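Local structure of N-terminal domain of PorA (28-171) (6KJK) at residues 63-68 and 74-79; 94-99 and 107-112; 5-8 and 13-16; 113-116 and 121-124; 69-74 and 79-84. The protein is a cargo protein of the type IX secretion system that influences PorXY-SigP signalling, this chain being its all-beta N-terminal domain. All coordinates share one frame; numbering follows the deposited sequence.

The domain is a two-sheet beta structure, and the five contacts come in series along the chain except where contacts 1 and 5 interleave. Contact 3 opens the sequence at strand 5-9; contacts 1 and 5 share Leu74 and Val79 in the long loop between strands 64-69 and 83-85, their centres about 11 Å apart; contact 2 joins strands 90-99 and 105-115 of opposing sheets; contact 4 closes the turn after strand 105-115. Contacts 1 and 3 lie on opposite sides of the chain's centre, about 22 Å between their centres. Contact 2, its centre about 7 Å from that of the chain, joins the two sheets through the core, while the others fasten loops and turns around it.

Contact 1: residues 63-68 and 74-79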
# COMPACT_ATOMS: atom_id res chain seq x y z
N GLY A 63 15.62 3.19 4.18
CA GLY A 63 14.48 2.36 3.83
C GLY A 63 14.13 2.47 2.37
O GLY A 63 14.39 3.48 1.72
N HIS A 64 13.45 1.45 1.86
CA HIS A 64 12.90 1.45 0.51
C HIS A 64 11.54 0.77 0.56
O HIS A 64 11.25 -0.03 1.46
CB HIS A 64 13.78 0.66 -0.47
CG HIS A 64 15.17 1.20 -0.57
ND1 HIS A 64 16.15 0.90 0.35
CD2 HIS A 64 15.74 2.05 -1.46
CE1 HIS A 64 17.27 1.52 0.02
NE2 HIS A 64 17.04 2.24 -1.07
N PHE A 65 10.69 1.11 -0.39
CA PHE A 65 9.40 0.43 -0.49
C PHE A 65 9.26 -0.21 -1.86
O PHE A 65 9.95 0.14 -2.83
CB PHE A 65 8.22 1.38 -0.20
CG PHE A 65 8.00 2.46 -1.23
CD1 PHE A 65 7.18 2.21 -2.34
CD2 PHE A 65 8.56 3.74 -1.07
CE1 PHE A 65 6.95 3.20 -3.27
CE2 PHE A 65 8.29 4.73 -1.99
CZ PHE A 65 7.52 4.47 -3.09
N ALA A 66 8.31 -1.14 -1.97
CA ALA A 66 8.03 -1.84 -3.22
C ALA A 66 6.54 -2.07 -3.29
O ALA A 66 5.96 -2.78 -2.46
CB ALA A 66 8.76 -3.19 -3.32
N LEU A 67 5.91 -1.45 -4.27
CA LEU A 67 4.48 -1.54 -4.51
C LEU A 67 4.18 -2.65 -5.51
O LEU A 67 4.80 -2.72 -6.58
CB LEU A 67 4.04 -0.21 -5.11
CG LEU A 67 2.58 -0.10 -5.52
CD1 LEU A 67 1.65 -0.23 -4.30
CD2 LEU A 67 2.32 1.22 -6.22
N CYS A 68 3.19 -3.49 -5.21
CA CYS A 68 2.67 -4.42 -6.20
C CYS A 68 1.19 -4.14 -6.37
O CYS A 68 0.41 -4.29 -5.43
CB CYS A 68 2.83 -5.86 -5.73
SG CYS A 68 4.55 -6.45 -5.58
N LEU A 74 9.55 -1.46 -9.42
CA LEU A 74 10.89 -1.40 -8.90
C LEU A 74 10.92 -0.63 -7.57
O LEU A 74 9.97 0.11 -7.24
CB LEU A 74 11.79 -0.69 -9.92
CG LEU A 74 12.08 -1.56 -11.14
CD1 LEU A 74 12.79 -0.77 -12.23
CD2 LEU A 74 12.89 -2.78 -10.75
N PRO A 75 12.01 -0.74 -6.80
CA PRO A 75 12.05 -0.09 -5.49
C PRO A 75 11.79 1.40 -5.61
O PRO A 75 12.31 2.09 -6.49
CB PRO A 75 13.47 -0.37 -5.00
CG PRO A 75 13.84 -1.66 -5.65
CD PRO A 75 13.18 -1.64 -7.00
N ASN A 76 10.94 1.90 -4.72
CA ASN A 76 10.61 3.31 -4.59
C ASN A 76 9.81 3.88 -5.75
O ASN A 76 9.62 5.09 -5.82
CB ASN A 76 11.81 4.22 -4.27
CG ASN A 76 12.45 3.88 -2.96
OD1 ASN A 76 11.85 3.28 -2.06
ND2 ASN A 76 13.73 4.25 -2.83
N VAL A 77 9.33 3.04 -6.66
CA VAL A 77 8.45 3.52 -7.72
C VAL A 77 7.04 3.67 -7.14
O VAL A 77 6.46 2.71 -6.62
CB VAL A 77 8.49 2.59 -8.93
CG1 VAL A 77 7.42 2.95 -9.93
CG2 VAL A 77 9.88 2.67 -9.58
N SER A 78 6.46 4.85 -7.27
CA SER A 78 5.24 5.16 -6.53
C SER A 78 3.96 4.97 -7.31
O SER A 78 2.89 5.12 -6.73
CB SER A 78 5.30 6.57 -5.97
OG SER A 78 5.37 7.49 -7.02
N VAL A 79 4.01 4.69 -8.61
CA VAL A 79 2.81 4.62 -9.45
C VAL A 79 2.75 3.26 -10.13
O VAL A 79 3.75 2.81 -10.72
CB VAL A 79 2.77 5.78 -10.47
CG1 VAL A 79 1.51 5.74 -11.29
CG2 VAL A 79 2.88 7.12 -9.74
O HOH W 1 15.08 4.94 -0.33
O HOH W 2 7.46 0.27 -5.92
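Asn76 grips Phe65 with two hydrogen bonds, one from its backbone and one from its side chain. Its backbone N donates to Phe65 O at 2.8 Å, while its side-chain OD1 takes the N-H of Phe65 N at 3.0 Å in a nearly straight bond of 165°. Asn76 sits in a type II beta turn, Leu74 to Val77, that folds back against the strand 64-69 after the chain has passed the disulfide between Cys68 and Cys72. With chi1 at -62°, the Asn76 amide lies beside its own backbone N, which lets both groups face the same residue of the strand.

The other end of that amide is held as well: ND2 donates to a water that in turn donates to Gly63 O. The amide plane is only 12° from that of the His64 ring, and ND2 comes 3.3 Å from His64 CD2. A second water joins three backbone groups, accepting from Leu67 N and donating to Leu74 O and Val77 O, filling in where the turn draws away from the strand.

Packing centres on the Phe65 ring, which also meets Phe109 of the facing sheet. Ser78 CA lies at the ring's edge, and Leu67 CD2 reaches Ser78 O farther along. Over one face of the Phe65 ring comes Asn76 CA, a CH-pi contact with 3.8 Å from that atom to the ring centroid.

Contact 2: residues 94-99 and 107-112; sequences LRYTFP and GAFTFS
In the core between the two sheets, Tyr96 and Phe109 form a T-shaped pair. The edge of the Phe109 ring is presented to a face of Tyr96, with the centroids 5.5 Å apart and the planes at 70°. The leading atoms of that edge are CE1 and CZ; Phe109 CZ comes within 4.0 Å of Tyr96 CD1. On the opposite face of the tyrosine ring lies Phe98 CD2, from the same strand, so the ring is held between two phenylalanines. Its CG stands anti to the backbone N (chi1 176°), which carries the ring out from strand 90-99 into the core.

This is the facing of a beta sandwich: strand 90-99 belongs to one sheet and strand 105-115 to the other. Their short segments run roughly antiparallel, 154° between their N-to-C directions, with a closest axis approach of 9.5 Å, so side chains rather than backbone hydrogen bonds bridge them.

Leu94 supports the other part of Phe109. Its CD2 methyl meets Phe109 CG at 3.7 Å, an off-centre CH-pi contact, with Phe109 CB almost as near. Phe65 adds another ring against Phe109, and Ile129 and Phe131 of strand 125-133 close in on Leu94.

Gly107 comes up to the far end of the tyrosine: its CA is 3.8 Å from Tyr96 CE2, the backbone itself lying against the ring. At the polar end of this buried tyrosine, OH hydrogen-bonds both His105 NE2 and Ile60 N.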
# COMPACT_ATOMS: atom_id res chain seq x y z
N LEU A 94 2.37 -3.79 -0.32
CA LEU A 94 3.42 -2.80 -0.15
C LEU A 94 4.44 -3.38 0.82
O LEU A 94 4.09 -3.71 1.96
CB LEU A 94 2.84 -1.50 0.41
CG LEU A 94 3.83 -0.35 0.62
CD1 LEU A 94 4.41 0.09 -0.70
CD2 LEU A 94 3.15 0.82 1.33
N ARG A 95 5.67 -3.52 0.37
CA ARG A 95 6.74 -4.05 1.19
C ARG A 95 7.66 -2.90 1.57
O ARG A 95 8.05 -2.09 0.72
CB ARG A 95 7.52 -5.07 0.38
CG ARG A 95 6.84 -6.42 0.25
CD ARG A 95 7.66 -7.27 -0.72
NE ARG A 95 7.35 -8.70 -0.71
CZ ARG A 95 6.48 -9.28 -1.54
NH1 ARG A 95 5.80 -8.54 -2.41
NH2 ARG A 95 6.27 -10.59 -1.47
N TYR A 96 8.05 -2.85 2.83
CA TYR A 96 8.92 -1.81 3.35
C TYR A 96 10.13 -2.52 3.93
O TYR A 96 9.98 -3.41 4.79
CB TYR A 96 8.17 -1.04 4.43
CG TYR A 96 8.97 0.03 5.16
CD1 TYR A 96 9.87 0.87 4.50
CD2 TYR A 96 8.81 0.18 6.51
CE1 TYR A 96 10.59 1.82 5.19
CE2 TYR A 96 9.53 1.14 7.23
CZ TYR A 96 10.41 1.97 6.54
OH TYR A 96 11.16 2.96 7.19
N THR A 97 11.33 -2.17 3.46
CA THR A 97 12.55 -2.85 3.87
C THR A 97 13.52 -1.81 4.39
O THR A 97 13.55 -0.68 3.90
CB THR A 97 13.16 -3.59 2.70
OG1 THR A 97 13.34 -2.69 1.62
CG2 THR A 97 12.25 -4.68 2.24
N PHE A 98 14.29 -2.17 5.41
CA PHE A 98 15.11 -1.18 6.10
C PHE A 98 16.08 -1.91 7.01
O PHE A 98 15.92 -3.11 7.25
CB PHE A 98 14.25 -0.19 6.92
CG PHE A 98 13.28 -0.89 7.85
CD1 PHE A 98 13.64 -1.23 9.15
CD2 PHE A 98 12.01 -1.22 7.41
CE1 PHE A 98 12.76 -1.90 9.97
CE2 PHE A 98 11.12 -1.88 8.22
CZ PHE A 98 11.49 -2.23 9.51
N PRO A 99 17.11 -1.22 7.50
CA PRO A 99 18.13 -1.90 8.32
C PRO A 99 17.59 -2.37 9.66
O PRO A 99 16.77 -1.71 10.30
CB PRO A 99 19.21 -0.83 8.50
CG PRO A 99 19.02 0.11 7.36
CD PRO A 99 17.52 0.15 7.15
N GLY A 107 7.47 3.62 9.73
CA GLY A 107 7.35 4.02 8.31
C GLY A 107 5.88 4.26 8.04
O GLY A 107 5.02 3.56 8.57
N ALA A 108 5.56 5.28 7.28
CA ALA A 108 4.16 5.64 7.05
C ALA A 108 3.97 5.95 5.57
O ALA A 108 4.77 6.68 4.96
CB ALA A 108 3.75 6.85 7.90
N PHE A 109 2.90 5.39 4.99
CA PHE A 109 2.61 5.55 3.58
C PHE A 109 1.13 5.79 3.42
O PHE A 109 0.32 5.35 4.25
CB PHE A 109 2.98 4.27 2.81
CG PHE A 109 4.46 3.94 2.89
CD1 PHE A 109 4.97 3.18 3.93
CD2 PHE A 109 5.34 4.42 1.93
CE1 PHE A 109 6.32 2.88 3.98
CE2 PHE A 109 6.67 4.11 1.98
CZ PHE A 109 7.16 3.34 2.98
N THR A 110 0.77 6.45 2.33
CA THR A 110 -0.63 6.52 1.92
C THR A 110 -0.70 5.96 0.52
O THR A 110 0.13 6.29 -0.33
CB THR A 110 -1.16 7.96 1.97
OG1 THR A 110 -1.06 8.43 3.32
CG2 THR A 110 -2.61 8.04 1.50
N PHE A 111 -1.68 5.09 0.28
CA PHE A 111 -1.96 4.55 -1.04
C PHE A 111 -3.34 5.03 -1.44
O PHE A 111 -4.30 4.87 -0.66
CB PHE A 111 -1.92 3.02 -1.01
CG PHE A 111 -2.40 2.39 -2.29
CD1 PHE A 111 -1.53 2.20 -3.36
CD2 PHE A 111 -3.73 2.04 -2.44
CE1 PHE A 111 -1.99 1.60 -4.55
CE2 PHE A 111 -4.20 1.47 -3.62
CZ PHE A 111 -3.33 1.25 -4.65
N SER A 112 -3.47 5.52 -2.66
CA SER A 112 -4.79 5.80 -3.21
C SER A 112 -4.94 5.22 -4.60
O SER A 112 -4.00 5.17 -5.39
CB SER A 112 -5.08 7.31 -3.31
OG SER A 112 -5.09 7.90 -2.03

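Contact 3: residues 5-8 and 13-16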
# COMPACT_ATOMS: atom_id res chain seq x y z
N VAL A 5 -15.45 1.75 -5.22
CA VAL A 5 -14.14 1.11 -5.13
C VAL A 5 -13.73 1.12 -3.67
O VAL A 5 -13.78 2.17 -3.02
CB VAL A 5 -13.10 1.85 -5.98
CG1 VAL A 5 -11.73 1.23 -5.77
CG2 VAL A 5 -13.51 1.80 -7.43
N VAL A 6 -13.36 -0.05 -3.15
CA VAL A 6 -12.97 -0.19 -1.75
C VAL A 6 -11.65 -0.94 -1.67
O VAL A 6 -11.23 -1.63 -2.61
CB VAL A 6 -14.03 -0.88 -0.86
CG1 VAL A 6 -15.34 -0.11 -0.94
CG2 VAL A 6 -14.27 -2.33 -1.30
N ILE A 7 -11.00 -0.81 -0.52
CA ILE A 7 -9.82 -1.59 -0.18
C ILE A 7 -10.22 -2.54 0.93
O ILE A 7 -10.90 -2.15 1.89
CB ILE A 7 -8.67 -0.66 0.23
CG1 ILE A 7 -8.28 0.20 -0.99
CG2 ILE A 7 -7.48 -1.45 0.73
CD1 ILE A 7 -7.46 1.45 -0.66
N LYS A 8 -9.85 -3.81 0.77
CA LYS A 8 -10.13 -4.86 1.73
C LYS A 8 -8.81 -5.35 2.31
O LYS A 8 -7.82 -5.53 1.58
CB LYS A 8 -10.84 -6.01 1.01
CG LYS A 8 -11.31 -7.16 1.86
CD LYS A 8 -12.12 -8.14 1.02
CE LYS A 8 -12.69 -9.27 1.84
NZ LYS A 8 -13.63 -10.06 0.99
N ILE A 13 -13.76 -5.12 4.59
CA ILE A 13 -13.74 -3.91 3.76
C ILE A 13 -13.36 -2.73 4.65
O ILE A 13 -13.99 -2.49 5.68
CB ILE A 13 -15.12 -3.70 3.13
CG1 ILE A 13 -15.47 -4.82 2.16
CG2 ILE A 13 -15.22 -2.32 2.50
CD1 ILE A 13 -16.94 -4.74 1.67
N LEU A 14 -12.32 -2.00 4.27
CA LEU A 14 -11.92 -0.84 5.06
C LEU A 14 -12.83 0.35 4.79
O LEU A 14 -13.26 0.61 3.68
CB LEU A 14 -10.52 -0.41 4.67
CG LEU A 14 -9.39 -1.41 4.88
CD1 LEU A 14 -8.03 -0.78 4.50
CD2 LEU A 14 -9.36 -2.03 6.27
N GLU A 15 -13.10 1.11 5.85
CA GLU A 15 -13.66 2.43 5.60
C GLU A 15 -12.65 3.26 4.82
O GLU A 15 -11.44 3.05 4.91
CB GLU A 15 -14.17 3.07 6.91
CG GLU A 15 -13.15 3.60 7.88
CD GLU A 15 -13.80 4.31 9.10
OE1 GLU A 15 -14.92 3.95 9.54
OE2 GLU A 15 -13.18 5.27 9.60
N ASN A 16 -13.15 4.19 4.00
CA ASN A 16 -12.23 5.03 3.25
C ASN A 16 -11.37 5.83 4.20
O ASN A 16 -11.80 6.19 5.30
CB ASN A 16 -12.96 5.98 2.32
CG ASN A 16 -12.06 6.53 1.25
OD1 ASN A 16 -11.19 5.81 0.77
ND2 ASN A 16 -12.26 7.78 0.86
O HOH W 3 -11.89 1.32 1.28
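Val6 meets Ile13 through methyl and methine carbons. Ile13 CG2 lies 3.8 Å from Val6 CB and only slightly farther from both of the valine's methyls, so this one branch nestles against the whole valine head. The CG2 branch of Ile13, trans to the backbone N, is the one turned to Val6. Gln43 touches both residues from a neighbouring loop.

Ile7 carries the polar part. Its carbonyl O accepts from Leu14 N at 2.8 Å, with an N-H...O angle of 163°, and the same oxygen has Leu14 CB and CG packed about it, CB at 3.3 Å. Ile7 N is served by a water 2.9 Å away, which donates in turn to Leu14 O at 2.9 Å. One direct bond and one water bridge therefore tie both backbone groups of Ile7 to Leu14.

The arrangement is a beta hairpin: strand 5-9 turns into the short strand 12-13, and the chain then peels away, the water standing in for the second bond of the Ile7-Leu14 pair. On the core side, Ile7 CG2 meets Leu14 CD1 at 3.9 Å, and Val127 of strand 125-133 touches both side chains.

Lys8 pairs with Ile13 as an antiparallel non-hydrogen-bonded pair, their CA atoms 4.2 Å apart. The lysine chain is extended beyond CG, and its CG passes 4.2 Å from Ile13 N.

Contact 4: residues 113-116 and 121-124; sequences CFPE and GTEL
Leu124 N donates to Cys113 O at 2.7 Å, the one direct hydrogen bond between 113-116 and 121-124. It is nearly straight, at 164°, and Glu123 CA adds a weaker CA-H...O contact to the same oxygen, so Cys113 O receives two hydrogens from consecutive residues. Glu123 N, by contrast, is buried here without a partner.

Apolar contacts gather round Pro115 and Leu124. The Leu124 CD1 methyl reaches Pro115 N at 3.6 Å, while Leu124 CG sits 3.8 Å from Pro115 CD and CD2 approaches the ring at CG. Pro115 CD has a polar neighbour too, lying 3.2 Å from Thr122 O.

The third group surrounds the Phe114 ring. Glu123 lies alongside Phe114, pointing the same way; its CG comes 3.4 Å from Phe114 CE2, and the bend at chi2 (86°) then brings OE2 close to both CE2 and CZ. The carboxylate and ring planes are 43° apart. Thr122 OG1 lies in the ring plane, at the edge near Phe114 CD2, but its hydrogen bond is to Ala119 O, inside the connecting turn.

The contact brackets the turn joining strand 105-115 to strand 125-133, neighbours in the mixed sheet. Strand 48-58 flanks it, with Lys53 making a cation-pi contact to Phe114, and Val5 of strand 5-9 packs on Cys113 and Leu124 from the other sheet.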
# COMPACT_ATOMS: atom_id res chain seq x y z
N CYS A 113 -6.17 4.85 -4.89
CA CYS A 113 -6.61 4.43 -6.21
C CYS A 113 -7.21 5.65 -6.92
O CYS A 113 -8.06 6.33 -6.34
CB CYS A 113 -7.69 3.36 -6.01
SG CYS A 113 -8.14 2.34 -7.39
N PHE A 114 -6.77 5.91 -8.14
CA PHE A 114 -7.32 7.01 -8.91
C PHE A 114 -7.93 6.46 -10.19
O PHE A 114 -7.45 5.45 -10.73
CB PHE A 114 -6.20 7.95 -9.34
CG PHE A 114 -5.59 8.72 -8.22
CD1 PHE A 114 -4.56 8.18 -7.44
CD2 PHE A 114 -6.02 10.02 -7.96
CE1 PHE A 114 -3.99 8.93 -6.42
CE2 PHE A 114 -5.44 10.76 -6.94
CZ PHE A 114 -4.43 10.19 -6.17
N PRO A 115 -8.95 7.12 -10.73
CA PRO A 115 -9.36 6.82 -12.10
C PRO A 115 -8.16 7.01 -13.01
O PRO A 115 -7.25 7.80 -12.73
CB PRO A 115 -10.43 7.87 -12.39
CG PRO A 115 -10.85 8.41 -11.06
CD PRO A 115 -9.62 8.33 -10.22
N GLU A 116 -8.17 6.26 -14.10
CA GLU A 116 -7.10 6.27 -15.08
C GLU A 116 -6.49 7.65 -15.32
O GLU A 116 -5.27 7.78 -15.51
CB GLU A 116 -7.64 5.72 -16.39
CG GLU A 116 -6.70 4.81 -17.01
CD GLU A 116 -7.06 4.52 -18.41
OE1 GLU A 116 -8.20 4.09 -18.69
OE2 GLU A 116 -6.18 4.77 -19.22
N GLY A 121 -7.42 15.11 -6.69
CA GLY A 121 -8.69 15.14 -6.01
C GLY A 121 -9.70 14.10 -6.45
O GLY A 121 -10.82 14.09 -5.93
N THR A 122 -9.34 13.22 -7.38
CA THR A 122 -10.27 12.21 -7.88
C THR A 122 -10.13 10.85 -7.19
O THR A 122 -10.74 9.89 -7.66
CB THR A 122 -10.15 12.08 -9.40
OG1 THR A 122 -8.80 11.74 -9.76
CG2 THR A 122 -10.51 13.39 -10.08
N GLU A 123 -9.37 10.75 -6.10
CA GLU A 123 -9.17 9.48 -5.40
C GLU A 123 -10.46 8.70 -5.23
O GLU A 123 -11.46 9.22 -4.72
CB GLU A 123 -8.58 9.76 -4.01
CG GLU A 123 -7.17 10.34 -4.01
CD GLU A 123 -7.13 11.87 -4.13
OE1 GLU A 123 -8.17 12.50 -4.41
OE2 GLU A 123 -6.02 12.44 -3.97
N LEU A 124 -10.44 7.42 -5.62
CA LEU A 124 -11.59 6.54 -5.44
C LEU A 124 -11.56 5.81 -4.11
O LEU A 124 -12.62 5.42 -3.59
CB LEU A 124 -11.63 5.49 -6.55
CG LEU A 124 -11.60 6.08 -7.96
CD1 LEU A 124 -11.29 5.01 -8.99
CD2 LEU A 124 -12.93 6.75 -8.27

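Contact 5: residues 69-74 and 79-84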
# COMPACT_ATOMS: atom_id res chain seq x y z
N PHE A 69 0.79 -3.77 -7.58
CA PHE A 69 -0.62 -3.60 -7.90
C PHE A 69 -0.71 -3.72 -9.41
O PHE A 69 -0.24 -2.83 -10.12
CB PHE A 69 -1.09 -2.23 -7.43
CG PHE A 69 -2.53 -2.01 -7.66
CD1 PHE A 69 -3.48 -2.80 -7.04
CD2 PHE A 69 -2.98 -1.00 -8.50
CE1 PHE A 69 -4.84 -2.63 -7.30
CE2 PHE A 69 -4.33 -0.80 -8.74
CZ PHE A 69 -5.25 -1.60 -8.12
N GLY A 70 -1.24 -4.83 -9.90
CA GLY A 70 -1.19 -5.13 -11.34
C GLY A 70 0.17 -5.64 -11.77
O GLY A 70 0.25 -6.68 -12.44
N GLN A 71 1.23 -4.99 -11.32
CA GLN A 71 2.61 -5.41 -11.53
C GLN A 71 3.39 -5.03 -10.27
O GLN A 71 3.04 -4.06 -9.58
CB GLN A 71 3.18 -4.65 -12.73
CG GLN A 71 4.61 -4.94 -13.14
CD GLN A 71 4.99 -4.01 -14.27
OE1 GLN A 71 4.22 -3.82 -15.20
NE2 GLN A 71 6.15 -3.36 -14.15
N CYS A 72 4.44 -5.77 -9.96
CA CYS A 72 5.35 -5.37 -8.90
C CYS A 72 6.35 -4.38 -9.47
O CYS A 72 7.10 -4.72 -10.40
CB CYS A 72 6.05 -6.59 -8.32
SG CYS A 72 4.92 -7.57 -7.30
N MET A 73 6.37 -3.17 -8.93
CA MET A 73 7.22 -2.10 -9.43
C MET A 73 8.59 -2.13 -8.77
O MET A 73 8.81 -2.75 -7.74
CB MET A 73 6.53 -0.76 -9.18
CG MET A 73 5.07 -0.70 -9.61
SD MET A 73 4.75 -1.26 -11.27
CE MET A 73 5.40 0.11 -12.23
N LEU A 74 9.55 -1.46 -9.42
CA LEU A 74 10.89 -1.40 -8.90
C LEU A 74 10.92 -0.63 -7.57
O LEU A 74 9.97 0.11 -7.24
CB LEU A 74 11.79 -0.69 -9.92
CG LEU A 74 12.08 -1.56 -11.14
CD1 LEU A 74 12.79 -0.77 -12.23
CD2 LEU A 74 12.89 -2.78 -10.75
N VAL A 79 4.01 4.69 -8.61
CA VAL A 79 2.81 4.62 -9.45
C VAL A 79 2.75 3.26 -10.13
O VAL A 79 3.75 2.81 -10.72
CB VAL A 79 2.77 5.78 -10.47
CG1 VAL A 79 1.51 5.74 -11.29
CG2 VAL A 79 2.88 7.12 -9.74
N SER A 80 1.60 2.61 -10.04
CA SER A 80 1.36 1.34 -10.69
C SER A 80 1.01 1.56 -12.16
O SER A 80 0.69 2.66 -12.60
CB SER A 80 0.18 0.63 -10.01
OG SER A 80 -1.07 1.14 -10.45
N PRO A 81 0.95 0.47 -12.93
CA PRO A 81 0.31 0.55 -14.26
C PRO A 81 -1.19 0.73 -14.11
O PRO A 81 -1.76 0.58 -13.04
CB PRO A 81 0.61 -0.82 -14.90
CG PRO A 81 1.56 -1.52 -13.99
CD PRO A 81 1.38 -0.89 -12.60
N VAL A 82 -1.84 1.00 -15.24
CA VAL A 82 -3.30 0.98 -15.28
C VAL A 82 -3.76 -0.45 -15.07
O VAL A 82 -3.26 -1.38 -15.71
CB VAL A 82 -3.82 1.53 -16.62
CG1 VAL A 82 -5.32 1.50 -16.66
CG2 VAL A 82 -3.31 2.97 -16.84
N VAL A 83 -4.75 -0.62 -14.19
CA VAL A 83 -5.31 -1.93 -13.86
C VAL A 83 -6.81 -1.84 -14.02
O VAL A 83 -7.42 -0.86 -13.59
CB VAL A 83 -4.97 -2.34 -12.41
CG1 VAL A 83 -5.60 -3.71 -12.07
CG2 VAL A 83 -3.47 -2.39 -12.22
N GLU A 84 -7.42 -2.86 -14.64
CA GLU A 84 -8.88 -2.93 -14.79
C GLU A 84 -9.43 -3.78 -13.65
O GLU A 84 -9.23 -5.01 -13.65
CB GLU A 84 -9.23 -3.59 -16.12
CG GLU A 84 -10.72 -3.53 -16.44
CD GLU A 84 -10.99 -3.51 -17.96
OE1 GLU A 84 -10.58 -2.54 -18.68
OE2 GLU A 84 -11.60 -4.48 -18.46
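Phe69, Ser80 and Val83 make the buried inner part of this contact. Phe69 CE2 meets Val83 CG2 at 3.9 Å, the methyl coming in obliquely to the ring. The same CG2 lies 3.7 Å from the CA of Gly70, a residue at the surface with positive phi, whose bare CA lets the valine methyl come in close. Ser80 sits at the ring's edge, its CB in the ring plane and OG 3.5 Å from Phe69 CD2. The serine hydroxyl is firmly placed: OG donates to Pro81 O at 2.7 Å and is also hydrogen-bonded to Gly52 N of strand 48-58.

Towards the solvent the contact passes to partly exposed Met73 and Pro81. Met73, bent at both chi2 (-50°) and chi3 (-74°), curls and brings SD against Pro81 CD at 3.6 Å, while its CE methyl lies 3.5 Å from Val79 O. Gln71 is on the solvent side; it crosses Pro81 at about a right angle, and both its CB and OE1 come 3.7 Å from Pro81 CG. Pro81 is thus flanked by a thioether and an amide side chain, and its CD also touches Phe69 O.

Direct hydrogen bonds between the two segments are absent, so side chains do the joining. The arrangement is a long irregular connection, pinned by the Cys68-Cys72 disulfide, that carries the chain from edge strand 64-69 of one sheet across to strand 83-85 of the other, a crossover between the layers of a beta sandwich.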